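Local coordinates for adhesion and penetration protein autotransporter (Haemophilus influenzae, PDB 3SYJ) that promotes adherence and invasion by directly binding a host cell structure, self-associates to aggregate bacteria, and is probably a serine protease, at residues A[904-909]-A[946-951]; A[898-903]-A[935-940]; A[867-872]-A[891-896]; A[850-855]-A[876-881]. One frame throughout, in Å; residues are numbered along the deposited sequence.

Interaction 1 (A[904-909]-A[946-951])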
loop_
_atom_site.group_PDB
_atom_site.type_symbol
_atom_site.label_atom_id
_atom_site.label_comp_id
_atom_site.label_asym_id
_atom_site.label_seq_id
_atom_site.Cartn_x
_atom_site.Cartn_y
_atom_site.Cartn_z
ATOM N N GLU A 904 6.909 -12.186 -39.008
ATOM C CA GLU A 904 5.661 -11.556 -38.609
ATOM C C GLU A 904 5.853 -10.048 -38.557
ATOM O O GLU A 904 6.944 -9.540 -38.828
ATOM C CB GLU A 904 5.222 -12.052 -37.227
ATOM C CG GLU A 904 4.988 -13.544 -37.133
ATOM C CD GLU A 904 3.801 -13.997 -37.961
ATOM O OE1 GLU A 904 2.961 -13.141 -38.317
ATOM O OE2 GLU A 904 3.713 -15.210 -38.251
ATOM N N GLN A 905 4.787 -9.337 -38.207
ATOM C CA GLN A 905 4.879 -7.914 -37.911
ATOM C C GLN A 905 4.840 -7.696 -36.397
ATOM O O GLN A 905 4.154 -8.415 -35.676
ATOM C CB GLN A 905 3.737 -7.143 -38.584
ATOM C CG GLN A 905 3.778 -7.151 -40.105
ATOM C CD GLN A 905 2.819 -6.148 -40.722
ATOM O OE1 GLN A 905 1.729 -5.915 -40.206
ATOM N NE2 GLN A 905 3.224 -5.550 -41.833
ATOM N N LEU A 906 5.589 -6.714 -35.915
ATOM C CA LEU A 906 5.520 -6.347 -34.508
ATOM C C LEU A 906 4.811 -5.009 -34.350
ATOM O O LEU A 906 5.334 -3.969 -34.751
ATOM C CB LEU A 906 6.915 -6.276 -33.889
ATOM C CG LEU A 906 6.908 -6.052 -32.380
ATOM C CD1 LEU A 906 6.041 -7.093 -31.700
ATOM C CD2 LEU A 906 8.316 -6.080 -31.820
ATOM N N THR A 907 3.613 -5.039 -33.778
ATOM C CA THR A 907 2.873 -3.811 -33.517
ATOM C C THR A 907 3.561 -3.011 -32.409
ATOM O O THR A 907 3.905 -3.562 -31.364
ATOM C CB THR A 907 1.404 -4.111 -33.124
ATOM O OG1 THR A 907 0.787 -4.913 -34.141
ATOM C CG2 THR A 907 0.608 -2.820 -32.947
ATOM N N LEU A 908 3.776 -1.720 -32.648
ATOM C CA LEU A 908 4.359 -0.845 -31.636
ATOM C C LEU A 908 3.313 0.133 -31.113
ATOM O O LEU A 908 3.167 0.316 -29.902
ATOM C CB LEU A 908 5.566 -0.088 -32.197
ATOM C CG LEU A 908 6.818 -0.937 -32.417
ATOM C CD1 LEU A 908 7.980 -0.069 -32.865
ATOM C CD2 LEU A 908 7.174 -1.707 -31.152
ATOM N N VAL A 909 2.581 0.749 -32.035
ATOM C CA VAL A 909 1.508 1.665 -31.688
ATOM C C VAL A 909 0.182 1.126 -32.204
ATOM O O VAL A 909 0.027 0.882 -33.400
ATOM C CB VAL A 909 1.747 3.054 -32.296
ATOM C CG1 VAL A 909 0.655 4.012 -31.852
ATOM C CG2 VAL A 909 3.118 3.580 -31.897
ATOM N N PHE A 946 0.620 1.108 -36.258
ATOM C CA PHE A 946 2.026 1.296 -36.612
ATOM C C PHE A 946 2.864 0.095 -36.202
ATOM O O PHE A 946 3.029 -0.186 -35.013
ATOM C CB PHE A 946 2.577 2.587 -35.997
ATOM C CG PHE A 946 1.990 3.830 -36.595
ATOM C CD1 PHE A 946 2.641 4.496 -37.616
ATOM C CD2 PHE A 946 0.769 4.317 -36.155
ATOM C CE1 PHE A 946 2.091 5.636 -38.181
ATOM C CE2 PHE A 946 0.215 5.455 -36.715
ATOM C CZ PHE A 946 0.877 6.116 -37.728
ATOM N N ARG A 947 3.387 -0.614 -37.197
ATOM C CA ARG A 947 4.085 -1.868 -36.950
ATOM C C ARG A 947 5.496 -1.889 -37.529
ATOM O O ARG A 947 5.818 -1.131 -38.447
ATOM C CB ARG A 947 3.283 -3.037 -37.523
ATOM C CG ARG A 947 1.811 -3.004 -37.185
ATOM C CD ARG A 947 1.169 -4.357 -37.412
ATOM N NE ARG A 947 -0.199 -4.378 -36.907
ATOM C CZ ARG A 947 -1.276 -4.238 -37.673
ATOM N NH1 ARG A 947 -1.137 -4.084 -38.983
ATOM N NH2 ARG A 947 -2.490 -4.262 -37.133
ATOM N N LEU A 948 6.333 -2.757 -36.962
ATOM C CA LEU A 948 7.643 -3.066 -37.520
ATOM C C LEU A 948 7.471 -4.154 -38.565
ATOM O O LEU A 948 6.885 -5.207 -38.301
ATOM C CB LEU A 948 8.603 -3.542 -36.435
ATOM C CG LEU A 948 9.135 -2.467 -35.492
ATOM C CD1 LEU A 948 10.116 -3.075 -34.502
ATOM C CD2 LEU A 948 9.781 -1.342 -36.281
ATOM N N HIS A 949 7.998 -3.896 -39.756
ATOM C CA HIS A 949 7.723 -4.737 -40.906
ATOM C C HIS A 949 9.011 -5.093 -41.639
ATOM O O HIS A 949 9.937 -4.287 -41.719
ATOM C CB HIS A 949 6.749 -4.008 -41.837
ATOM C CG HIS A 949 6.284 -4.827 -42.998
ATOM N ND1 HIS A 949 6.178 -4.315 -44.274
ATOM C CD2 HIS A 949 5.895 -6.122 -43.078
ATOM C CE1 HIS A 949 5.740 -5.258 -45.088
ATOM N NE2 HIS A 949 5.561 -6.365 -44.389
ATOM N N ASN A 950 9.067 -6.314 -42.159
ATOM C CA ASN A 950 10.193 -6.757 -42.968
ATOM C C ASN A 950 9.819 -6.810 -44.447
ATOM O O ASN A 950 9.002 -7.634 -44.853
ATOM C CB ASN A 950 10.674 -8.130 -42.505
ATOM C CG ASN A 950 11.812 -8.658 -43.351
ATOM O OD1 ASN A 950 12.558 -7.890 -43.959
ATOM N ND2 ASN A 950 11.953 -9.975 -43.395
ATOM N N PRO A 951 10.412 -5.923 -45.257
ATOM C CA PRO A 951 10.141 -5.871 -46.699
ATOM C C PRO A 951 10.562 -7.159 -47.412
ATOM O O PRO A 951 9.794 -7.687 -48.223
ATOM C CB PRO A 951 11.007 -4.697 -47.177
ATOM C CG PRO A 951 11.248 -3.875 -45.950
ATOM C CD PRO A 951 11.350 -4.870 -44.835
HETATM O O HOH W 1 7.331 -8.337 -41.227
#

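Interaction 2 (A[898-903]-A[935-940])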
loop_
_atom_site.group_PDB
_atom_site.type_symbol
_atom_site.label_atom_id
_atom_site.label_comp_id
_atom_site.label_asym_id
_atom_site.label_seq_id
_atom_site.Cartn_x
_atom_site.Cartn_y
_atom_site.Cartn_z
ATOM N N LYS A 898 17.778 -12.839 -30.166
ATOM C CA LYS A 898 17.975 -13.554 -31.413
ATOM C C LYS A 898 17.267 -13.004 -32.649
ATOM O O LYS A 898 16.351 -12.229 -32.549
ATOM N N GLU A 899 17.692 -13.464 -33.818
ATOM C CA GLU A 899 16.986 -13.257 -35.059
ATOM C C GLU A 899 15.744 -14.156 -35.122
ATOM O O GLU A 899 15.805 -15.324 -34.793
ATOM C CB GLU A 899 17.932 -13.533 -36.206
ATOM C CG GLU A 899 17.319 -14.096 -37.402
ATOM C CD GLU A 899 18.178 -13.923 -38.625
ATOM O OE1 GLU A 899 19.331 -13.514 -38.531
ATOM O OE2 GLU A 899 17.692 -14.179 -39.699
ATOM N N PRO A 900 14.612 -13.608 -35.530
ATOM C CA PRO A 900 13.376 -14.346 -35.413
ATOM C C PRO A 900 13.352 -15.556 -36.322
ATOM O O PRO A 900 13.727 -15.481 -37.464
ATOM C CB PRO A 900 12.309 -13.333 -35.805
ATOM C CG PRO A 900 12.986 -12.024 -35.872
ATOM C CD PRO A 900 14.407 -12.243 -36.028
ATOM N N GLU A 901 12.918 -16.678 -35.781
ATOM C CA GLU A 901 12.796 -17.900 -36.577
ATOM C C GLU A 901 11.451 -17.959 -37.304
ATOM O O GLU A 901 10.919 -19.036 -37.561
ATOM C CB GLU A 901 12.991 -19.142 -35.700
ATOM C CG GLU A 901 14.408 -19.292 -35.148
ATOM C CD GLU A 901 14.537 -20.385 -34.088
ATOM O OE1 GLU A 901 13.495 -20.935 -33.652
ATOM O OE2 GLU A 901 15.687 -20.688 -33.689
ATOM N N THR A 902 10.911 -16.786 -37.621
ATOM C CA THR A 902 9.671 -16.663 -38.379
ATOM C C THR A 902 9.457 -15.209 -38.793
ATOM O O THR A 902 10.046 -14.297 -38.210
ATOM C CB THR A 902 8.449 -17.137 -37.572
ATOM O OG1 THR A 902 7.259 -16.896 -38.335
ATOM C CG2 THR A 902 8.356 -16.392 -36.243
ATOM N N LEU A 903 8.617 -14.996 -39.801
ATOM C CA LEU A 903 8.350 -13.648 -40.298
ATOM C C LEU A 903 6.954 -13.132 -39.939
ATOM O O LEU A 903 5.946 -13.575 -40.493
ATOM C CB LEU A 903 8.584 -13.562 -41.812
ATOM C CG LEU A 903 9.940 -12.997 -42.260
ATOM C CD1 LEU A 903 11.064 -14.028 -42.164
ATOM C CD2 LEU A 903 9.842 -12.450 -43.676
ATOM N N LEU A 935 17.778 -9.780 -40.380
ATOM C CA LEU A 935 16.439 -9.259 -40.642
ATOM C C LEU A 935 16.281 -7.769 -40.331
ATOM O O LEU A 935 16.510 -7.314 -39.209
ATOM C CB LEU A 935 15.381 -10.091 -39.916
ATOM C CG LEU A 935 15.130 -11.465 -40.542
ATOM C CD1 LEU A 935 14.425 -12.393 -39.560
ATOM C CD2 LEU A 935 14.348 -11.339 -41.851
ATOM N N ARG A 936 15.877 -7.026 -41.354
ATOM C CA ARG A 936 15.724 -5.583 -41.284
ATOM C C ARG A 936 14.240 -5.215 -41.223
ATOM O O ARG A 936 13.472 -5.535 -42.136
ATOM C CB ARG A 936 16.380 -4.957 -42.516
ATOM C CG ARG A 936 15.973 -3.532 -42.825
ATOM C CD ARG A 936 16.674 -2.546 -41.915
ATOM N NE ARG A 936 18.125 -2.719 -41.871
ATOM C CZ ARG A 936 18.992 -2.028 -42.607
ATOM N NH1 ARG A 936 18.557 -1.118 -43.471
ATOM N NH2 ARG A 936 20.295 -2.246 -42.482
ATOM N N TYR A 937 13.836 -4.556 -40.139
ATOM C CA TYR A 937 12.457 -4.097 -39.995
ATOM C C TYR A 937 12.379 -2.579 -40.096
ATOM O O TYR A 937 13.261 -1.867 -39.617
ATOM C CB TYR A 937 11.845 -4.578 -38.672
ATOM C CG TYR A 937 11.750 -6.082 -38.545
ATOM C CD1 TYR A 937 10.529 -6.740 -38.662
ATOM C CD2 TYR A 937 12.883 -6.848 -38.310
ATOM C CE1 TYR A 937 10.444 -8.124 -38.546
ATOM C CE2 TYR A 937 12.809 -8.225 -38.194
ATOM C CZ TYR A 937 11.592 -8.858 -38.313
ATOM O OH TYR A 937 11.539 -10.227 -38.196
ATOM N N LYS A 938 11.324 -2.094 -40.740
ATOM C CA LYS A 938 11.073 -0.668 -40.845
ATOM C C LYS A 938 9.702 -0.365 -40.248
ATOM O O LYS A 938 8.963 -1.283 -39.891
ATOM C CB LYS A 938 11.133 -0.216 -42.307
ATOM C CG LYS A 938 12.516 -0.267 -42.945
ATOM C CD LYS A 938 12.463 0.345 -44.344
ATOM C CE LYS A 938 13.830 0.421 -44.996
ATOM N NZ LYS A 938 14.757 1.264 -44.196
ATOM N N LEU A 939 9.366 0.916 -40.135
ATOM C CA LEU A 939 8.085 1.322 -39.563
ATOM C C LEU A 939 7.067 1.622 -40.653
ATOM O O LEU A 939 7.344 2.375 -41.588
ATOM C CB LEU A 939 8.245 2.541 -38.648
ATOM C CG LEU A 939 6.983 2.991 -37.904
ATOM C CD1 LEU A 939 6.499 1.934 -36.915
ATOM C CD2 LEU A 939 7.228 4.306 -37.189
ATOM N N VAL A 940 5.882 1.035 -40.521
ATOM C CA VAL A 940 4.818 1.226 -41.495
ATOM C C VAL A 940 3.484 1.442 -40.796
ATOM O O VAL A 940 3.277 0.970 -39.676
ATOM C CB VAL A 940 4.678 -0.004 -42.407
ATOM C CG1 VAL A 940 5.927 -0.182 -43.257
ATOM C CG2 VAL A 940 4.408 -1.256 -41.574
#

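Interaction 3 (A[867-872]-A[891-896])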
loop_
_atom_site.group_PDB
_atom_site.type_symbol
_atom_site.label_atom_id
_atom_site.label_comp_id
_atom_site.label_asym_id
_atom_site.label_seq_id
_atom_site.Cartn_x
_atom_site.Cartn_y
_atom_site.Cartn_z
ATOM N N PHE A 867 11.157 2.535 -26.915
ATOM C CA PHE A 867 10.643 1.173 -26.806
ATOM C C PHE A 867 11.756 0.161 -26.566
ATOM O O PHE A 867 12.894 0.356 -27.003
ATOM C CB PHE A 867 9.925 0.771 -28.098
ATOM C CG PHE A 867 8.532 1.314 -28.227
ATOM C CD1 PHE A 867 7.436 0.472 -28.136
ATOM C CD2 PHE A 867 8.316 2.664 -28.459
ATOM C CE1 PHE A 867 6.148 0.968 -28.267
ATOM C CE2 PHE A 867 7.032 3.166 -28.586
ATOM C CZ PHE A 867 5.950 2.318 -28.491
ATOM N N THR A 868 11.422 -0.919 -25.866
ATOM C CA THR A 868 12.248 -2.116 -25.883
ATOM C C THR A 868 11.437 -3.205 -26.572
ATOM O O THR A 868 10.205 -3.149 -26.594
ATOM C CB THR A 868 12.657 -2.589 -24.468
ATOM O OG1 THR A 868 11.502 -3.027 -23.745
ATOM C CG2 THR A 868 13.353 -1.472 -23.698
ATOM N N SER A 869 12.123 -4.194 -27.136
ATOM C CA SER A 869 11.435 -5.272 -27.836
ATOM C C SER A 869 12.262 -6.550 -27.931
ATOM O O SER A 869 13.478 -6.539 -27.738
ATOM C CB SER A 869 11.053 -4.819 -29.245
ATOM O OG SER A 869 12.205 -4.727 -30.071
ATOM N N SER A 870 11.572 -7.649 -28.223
ATOM C CA SER A 870 12.204 -8.908 -28.590
ATOM C C SER A 870 11.576 -9.400 -29.880
ATOM O O SER A 870 10.564 -10.098 -29.853
ATOM C CB SER A 870 12.020 -9.966 -27.502
ATOM O OG SER A 870 12.563 -11.210 -27.919
ATOM N N LEU A 871 12.169 -9.023 -31.009
ATOM C CA LEU A 871 11.641 -9.412 -32.310
ATOM C C LEU A 871 11.581 -10.927 -32.440
ATOM O O LEU A 871 10.759 -11.458 -33.190
ATOM C CB LEU A 871 12.473 -8.804 -33.446
ATOM C CG LEU A 871 12.175 -7.336 -33.774
ATOM C CD1 LEU A 871 13.142 -6.790 -34.813
ATOM C CD2 LEU A 871 10.737 -7.176 -34.252
ATOM N N PHE A 872 12.445 -11.614 -31.694
ATOM C CA PHE A 872 12.478 -13.071 -31.717
ATOM C C PHE A 872 11.163 -13.696 -31.256
ATOM O O PHE A 872 10.690 -14.666 -31.846
ATOM C CB PHE A 872 13.632 -13.619 -30.879
ATOM C CG PHE A 872 13.698 -15.118 -30.868
ATOM C CD1 PHE A 872 14.460 -15.801 -31.803
ATOM C CD2 PHE A 872 12.974 -15.848 -29.940
ATOM C CE1 PHE A 872 14.512 -17.183 -31.801
ATOM C CE2 PHE A 872 13.020 -17.228 -29.935
ATOM C CZ PHE A 872 13.790 -17.896 -30.865
ATOM N N LEU A 891 9.903 7.399 -32.755
ATOM C CA LEU A 891 9.940 6.093 -32.116
ATOM C C LEU A 891 11.362 5.569 -32.098
ATOM O O LEU A 891 12.005 5.457 -33.137
ATOM C CB LEU A 891 9.029 5.104 -32.844
ATOM C CG LEU A 891 7.626 4.910 -32.268
ATOM C CD1 LEU A 891 6.980 6.250 -31.970
ATOM C CD2 LEU A 891 6.763 4.087 -33.211
ATOM N N SER A 892 11.853 5.255 -30.908
ATOM C CA SER A 892 13.179 4.682 -30.768
ATOM C C SER A 892 13.034 3.284 -30.192
ATOM O O SER A 892 12.319 3.080 -29.214
ATOM C CB SER A 892 14.043 5.549 -29.859
ATOM O OG SER A 892 15.402 5.170 -29.959
ATOM N N VAL A 893 13.702 2.315 -30.806
ATOM C CA VAL A 893 13.528 0.925 -30.403
ATOM C C VAL A 893 14.850 0.255 -30.066
ATOM O O VAL A 893 15.809 0.332 -30.840
ATOM C CB VAL A 893 12.816 0.096 -31.496
ATOM C CG1 VAL A 893 12.745 -1.369 -31.087
ATOM C CG2 VAL A 893 11.430 0.652 -31.767
ATOM N N ARG A 894 14.895 -0.383 -28.897
ATOM C CA ARG A 894 16.023 -1.225 -28.511
ATOM C C ARG A 894 15.588 -2.679 -28.434
ATOM O O ARG A 894 14.700 -3.034 -27.665
ATOM C CB ARG A 894 16.652 -0.756 -27.197
ATOM C CG ARG A 894 17.512 0.490 -27.344
ATOM C CD ARG A 894 18.241 0.835 -26.058
ATOM N NE ARG A 894 18.678 2.227 -26.067
ATOM C CZ ARG A 894 19.874 2.635 -26.471
ATOM N NH1 ARG A 894 20.779 1.750 -26.878
ATOM N NH2 ARG A 894 20.165 3.928 -26.455
ATOM N N ASN A 895 16.198 -3.541 -29.251
ATOM C CA ASN A 895 15.794 -4.935 -29.429
ATOM C C ASN A 895 16.822 -5.861 -28.924
ATOM O O ASN A 895 17.983 -5.606 -29.058
ATOM C CB ASN A 895 15.571 -5.267 -30.920
ATOM C CG ASN A 895 14.985 -6.673 -31.158
ATOM O OD1 ASN A 895 13.839 -6.909 -30.910
ATOM N ND2 ASN A 895 15.781 -7.572 -31.685
ATOM N N THR A 896 16.367 -6.959 -28.356
ATOM C CA THR A 896 17.197 -8.063 -27.965
ATOM C C THR A 896 16.461 -9.294 -28.376
ATOM O O THR A 896 15.358 -9.198 -28.800
ATOM C CB THR A 896 17.386 -8.106 -26.467
ATOM O OG1 THR A 896 16.131 -8.017 -25.806
ATOM C CG2 THR A 896 18.275 -6.990 -26.020
HETATM O O HOH W 2 15.178 -10.062 -31.129
#

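Interaction 4 (A[850-855]-A[876-881])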
loop_
_atom_site.group_PDB
_atom_site.type_symbol
_atom_site.label_atom_id
_atom_site.label_comp_id
_atom_site.label_asym_id
_atom_site.label_seq_id
_atom_site.Cartn_x
_atom_site.Cartn_y
_atom_site.Cartn_z
ATOM N N PHE A 850 7.449 -6.620 -20.358
ATOM C CA PHE A 850 7.144 -5.533 -21.287
ATOM C C PHE A 850 5.953 -4.717 -20.806
ATOM O O PHE A 850 5.011 -5.255 -20.213
ATOM C CB PHE A 850 6.896 -6.063 -22.703
ATOM C CG PHE A 850 8.124 -6.626 -23.359
ATOM C CD1 PHE A 850 9.147 -5.789 -23.775
ATOM C CD2 PHE A 850 8.256 -7.991 -23.560
ATOM C CE1 PHE A 850 10.279 -6.302 -24.380
ATOM C CE2 PHE A 850 9.387 -8.512 -24.165
ATOM C CZ PHE A 850 10.400 -7.667 -24.576
ATOM N N ASN A 851 6.002 -3.413 -21.063
ATOM C CA ASN A 851 4.975 -2.500 -20.574
ATOM C C ASN A 851 4.119 -1.907 -21.679
ATOM O O ASN A 851 4.527 -1.854 -22.841
ATOM C CB ASN A 851 5.609 -1.370 -19.762
ATOM C CG ASN A 851 6.292 -1.868 -18.509
ATOM O OD1 ASN A 851 5.892 -2.879 -17.927
ATOM N ND2 ASN A 851 7.328 -1.157 -18.083
ATOM N N THR A 852 2.932 -1.452 -21.298
ATOM C CA THR A 852 2.028 -0.777 -22.213
ATOM C C THR A 852 1.563 0.538 -21.604
ATOM O O THR A 852 1.119 0.583 -20.456
ATOM C CB THR A 852 0.790 -1.647 -22.532
ATOM O OG1 THR A 852 1.202 -2.858 -23.177
ATOM C CG2 THR A 852 -0.180 -0.896 -23.434
ATOM N N LEU A 853 1.679 1.612 -22.372
ATOM C CA LEU A 853 1.080 2.873 -21.983
ATOM C C LEU A 853 -0.214 3.055 -22.763
ATOM O O LEU A 853 -0.208 3.077 -23.991
ATOM C CB LEU A 853 2.040 4.031 -22.254
ATOM C CG LEU A 853 1.480 5.451 -22.132
ATOM C CD1 LEU A 853 0.844 5.699 -20.764
ATOM C CD2 LEU A 853 2.571 6.472 -22.421
ATOM N N THR A 854 -1.324 3.172 -22.045
ATOM C CA THR A 854 -2.623 3.386 -22.664
ATOM C C THR A 854 -3.041 4.838 -22.494
ATOM O O THR A 854 -3.026 5.362 -21.379
ATOM C CB THR A 854 -3.701 2.492 -22.014
ATOM O OG1 THR A 854 -3.347 1.112 -22.171
ATOM C CG2 THR A 854 -5.066 2.745 -22.646
ATOM N N VAL A 855 -3.410 5.486 -23.598
ATOM C CA VAL A 855 -3.916 6.858 -23.564
ATOM C C VAL A 855 -5.377 6.924 -24.014
ATOM O O VAL A 855 -5.666 7.257 -25.163
ATOM C CB VAL A 855 -3.079 7.794 -24.448
ATOM C CG1 VAL A 855 -3.541 9.237 -24.271
ATOM C CG2 VAL A 855 -1.599 7.649 -24.121
ATOM N N SER A 876 6.986 -6.739 -27.305
ATOM C CA SER A 876 7.568 -5.423 -27.048
ATOM C C SER A 876 6.711 -4.561 -26.127
ATOM O O SER A 876 5.587 -4.929 -25.768
ATOM C CB SER A 876 7.785 -4.671 -28.359
ATOM O OG SER A 876 6.589 -4.049 -28.783
ATOM N N ASP A 877 7.252 -3.406 -25.749
ATOM C CA ASP A 877 6.470 -2.391 -25.058
ATOM C C ASP A 877 5.415 -1.914 -26.041
ATOM O O ASP A 877 5.617 -1.981 -27.253
ATOM C CB ASP A 877 7.349 -1.216 -24.625
ATOM C CG ASP A 877 8.377 -1.602 -23.574
ATOM O OD1 ASP A 877 8.041 -2.389 -22.660
ATOM O OD2 ASP A 877 9.521 -1.105 -23.657
ATOM N N LYS A 878 4.290 -1.435 -25.526
ATOM C CA LYS A 878 3.181 -1.037 -26.378
ATOM C C LYS A 878 2.714 0.385 -26.090
ATOM O O LYS A 878 2.764 0.852 -24.954
ATOM C CB LYS A 878 2.011 -2.013 -26.220
ATOM C CG LYS A 878 2.306 -3.424 -26.715
ATOM C CD LYS A 878 2.616 -3.421 -28.209
ATOM C CE LYS A 878 3.409 -4.654 -28.636
ATOM N NZ LYS A 878 2.601 -5.895 -28.564
ATOM N N LEU A 879 2.274 1.072 -27.134
ATOM C CA LEU A 879 1.630 2.366 -26.985
ATOM C C LEU A 879 0.220 2.233 -27.544
ATOM O O LEU A 879 0.030 2.082 -28.750
ATOM C CB LEU A 879 2.417 3.451 -27.722
ATOM C CG LEU A 879 1.901 4.891 -27.655
ATOM C CD1 LEU A 879 1.737 5.348 -26.212
ATOM C CD2 LEU A 879 2.831 5.824 -28.420
ATOM N N LYS A 880 -0.764 2.262 -26.652
ATOM C CA LYS A 880 -2.162 2.067 -27.020
ATOM C C LYS A 880 -2.901 3.401 -27.044
ATOM O O LYS A 880 -3.053 4.051 -26.015
ATOM C CB LYS A 880 -2.825 1.104 -26.034
ATOM C CG LYS A 880 -4.287 0.820 -26.311
ATOM C CD LYS A 880 -4.837 -0.227 -25.352
ATOM C CE LYS A 880 -4.208 -1.589 -25.604
ATOM N NZ LYS A 880 -5.014 -2.689 -25.002
ATOM N N LEU A 881 -3.358 3.807 -28.223
ATOM C CA LEU A 881 -3.966 5.122 -28.390
ATOM C C LEU A 881 -5.425 5.030 -28.821
ATOM O O LEU A 881 -5.923 3.952 -29.141
ATOM C CB LEU A 881 -3.174 5.944 -29.408
ATOM C CG LEU A 881 -1.661 6.006 -29.196
ATOM C CD1 LEU A 881 -1.012 6.842 -30.281
ATOM C CD2 LEU A 881 -1.342 6.568 -27.819
#

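Interaction 1 (A[904-909]-A[946-951])
A classic beta bulge, in which Leu-908 and Val-909 both face Phe-946, interrupts the antiparallel pairing of 904-909 with 946-951 near the C-terminal end of the Hap passenger domain. The carbonyl oxygen of Phe-946 is gripped by both bulge residues, Leu-908 N at 2.9 Å and Val-909 N at 3.2 Å, each donor lying in the carbonyl plane; Phe-946 N returns a bond to Val-909 O. On the other side of the bulge Leu-906 and Leu-948 form a hydrogen-bonded pair, and Leu-948 N reaches Leu-906 O over 2.7 Å in a nearly straight bond (172°). Thr-907 and Arg-947, the non-hydrogen-bonded pair between them, lie side by side on the opposite face. There Arg-947 NE donates to Thr-907 OG1 at 3.0 Å, within the guanidinium plane but bent at the hydrogen (140°), while NH2 makes a salt bridge with Glu-945. Leu-906, Leu-948, Val-909 and Phe-946 line the other, apolar face; from the bulge, Leu-908 CD1 packs 3.7 Å from Leu-948 CG. Val-909 CB lies 3.8 Å from Phe-946 CB, and the Phe-946 ring meets that of Phe-923 edge-to-face. Past the strand pairing, a water donates to Glu-904 O and accepts from Asn-950 N. Strand 945-949 also pairs with 935-942, an antiparallel addition to a parallel coil that is consistent with the C-terminal cap of a pertactin-like beta-helix.

Interaction 2 (A[898-903]-A[935-940])
Glu-899 and Leu-935 mark the nearest approach of the two backbones, their CA atoms 6.9 Å apart, as the irregular loop 898-903 passes the start of strand 935-942 without a hydrogen bond between them. Leu-935 has the largest share of the contact. Its CG stands anti to the carbonyl carbon, beside the backbone N (chi1 -74°), and CD1 lies 3.5 Å from Pro-900 CD, the two side chains sliding past each other in opposite directions. The extended chain of Glu-899 crosses Leu-935 at about a right angle, with OE2 lying 3.7 Å from Leu-935 CD1; its other oxygen, OE1, accepts from the backbone N of Ala-934. The second methyl, Leu-935 CD2, meets Leu-903 CD1 more loosely, at 4.3 Å. Pro-900 and Tyr-937 reach toward each other tip to tip, and Pro-900 CG comes within 3.3 Å of Tyr-937 OH. That hydroxyl is hydrogen-bonded to Tyr-874 OH, which in turn bonds to Thr-902 O. Glu-901 and Thr-902 pack on Thr-507 and Gln-508 of the second subunit. Loop and strand thus meet directly by van der Waals contact of Pro-900, Leu-935, Leu-903 and the Tyr-937 hydroxyl, while polar links run through Tyr-874 and Ala-934, outside both segments.

Interaction 3 (A[867-872]-A[891-896])
Asn-895 OD1 accepts two hydrogen bonds across the contact, one from Leu-871 N just past the end of strand 867-870 at 2.7 Å and one from Ser-869 OG at 2.9 Å. Both donors lie in the plane of the amide carbonyl and on its lone pairs, which fixes the rotation of the amide group. The side chain of Asn-895 leaves with CG anti to the backbone N (chi1 -173°), while Ser-869 OG takes the crowded position between its own N and carbonyl carbon. Leu-871 crosses the amide at about a right angle, its CG only 3.3 Å from Asn-895 OD1. Asn-895 ND2 donates to a water that also accepts from Phe-872 N and donates to Thr-896 O, a second bridge where the strands give way to loop. These strands, 867-870 and 891-895, run parallel in successive coils of the beta-helix, splayed by 39°. In their backbone ladder Phe-867 N binds Ser-892 O at 2.6 Å, nearly along the C=O axis, and Arg-894 N returns to Phe-867 O. Ser-869 N then meets Arg-894 O, and Thr-896 N closes on Ser-869 O at 3.0 Å. Phe-867 and Val-893 share the face that carries Ser-869 and Asn-895; Phe-867 CB lies 4.0 Å from Val-893 CG2, both side chains also packing on Leu-908. The Phe-867 ring reaches on to Leu-891, bringing CE2 to 4.1 Å from Leu-891 CG.

Interaction 4 (A[850-855]-A[876-881])
Thr-852 pairs with Lys-878, Leu-853 with Leu-879 and Thr-854 with Lys-880 as strands 852-855 and 878-881 run parallel in adjacent coils, 4.7 Å apart at their axes and only 12° from aligned. Backbone bonds knit them from Lys-878 N to Asn-851 O (2.7 Å) through to Val-855 N and Lys-880 O (2.8 Å). Ahead of the ladder, Asp-877 OD1 uses its anti lone pair to take an almost straight bond from Asn-851 N (2.8 Å, 176°). Phe-850 lays one ring face against Ser-876 CA, a CH-pi contact with CA 3.9 Å from the ring centroid. Leu-853 CD2 and Leu-879 CD1 touch at 4.0 Å, side by side on the buried face; on the other, Thr-852 OG1 meets Lys-878 CB at 3.3 Å. Asp-877 OD1 also accepts from Asn-821 ND2, and OD2 from Thr-868 OG1. The carboxylate therefore stands in for a backbone acceptor where the regular pairing begins, its buried charge probably eased by these several donors.

All four contacts lie in the pertactin-like region at the C-terminal end of the chain, their centres 56 to 71 Å from the chain's centre and away from Ser-218, the probable active-site serine. Interactions 3 and 4 join parallel coils and meet where Ser-869 CB packs 3.4 Å from Ser-876 CB. Leu-908 ties interaction 1 to both: its O lies 3.0 Å from Leu-879 N, a probable hydrogen bond, and its CD1 3.7 Å from Val-893 CG2. Interactions 1 and 2, centres 8 Å apart, share the antiparallel pair 935-942 and 945-949. Interaction 2 touches interaction 3 through Leu-871 and Phe-872 but stays about 10 Å from interaction 4 at the nearest atoms.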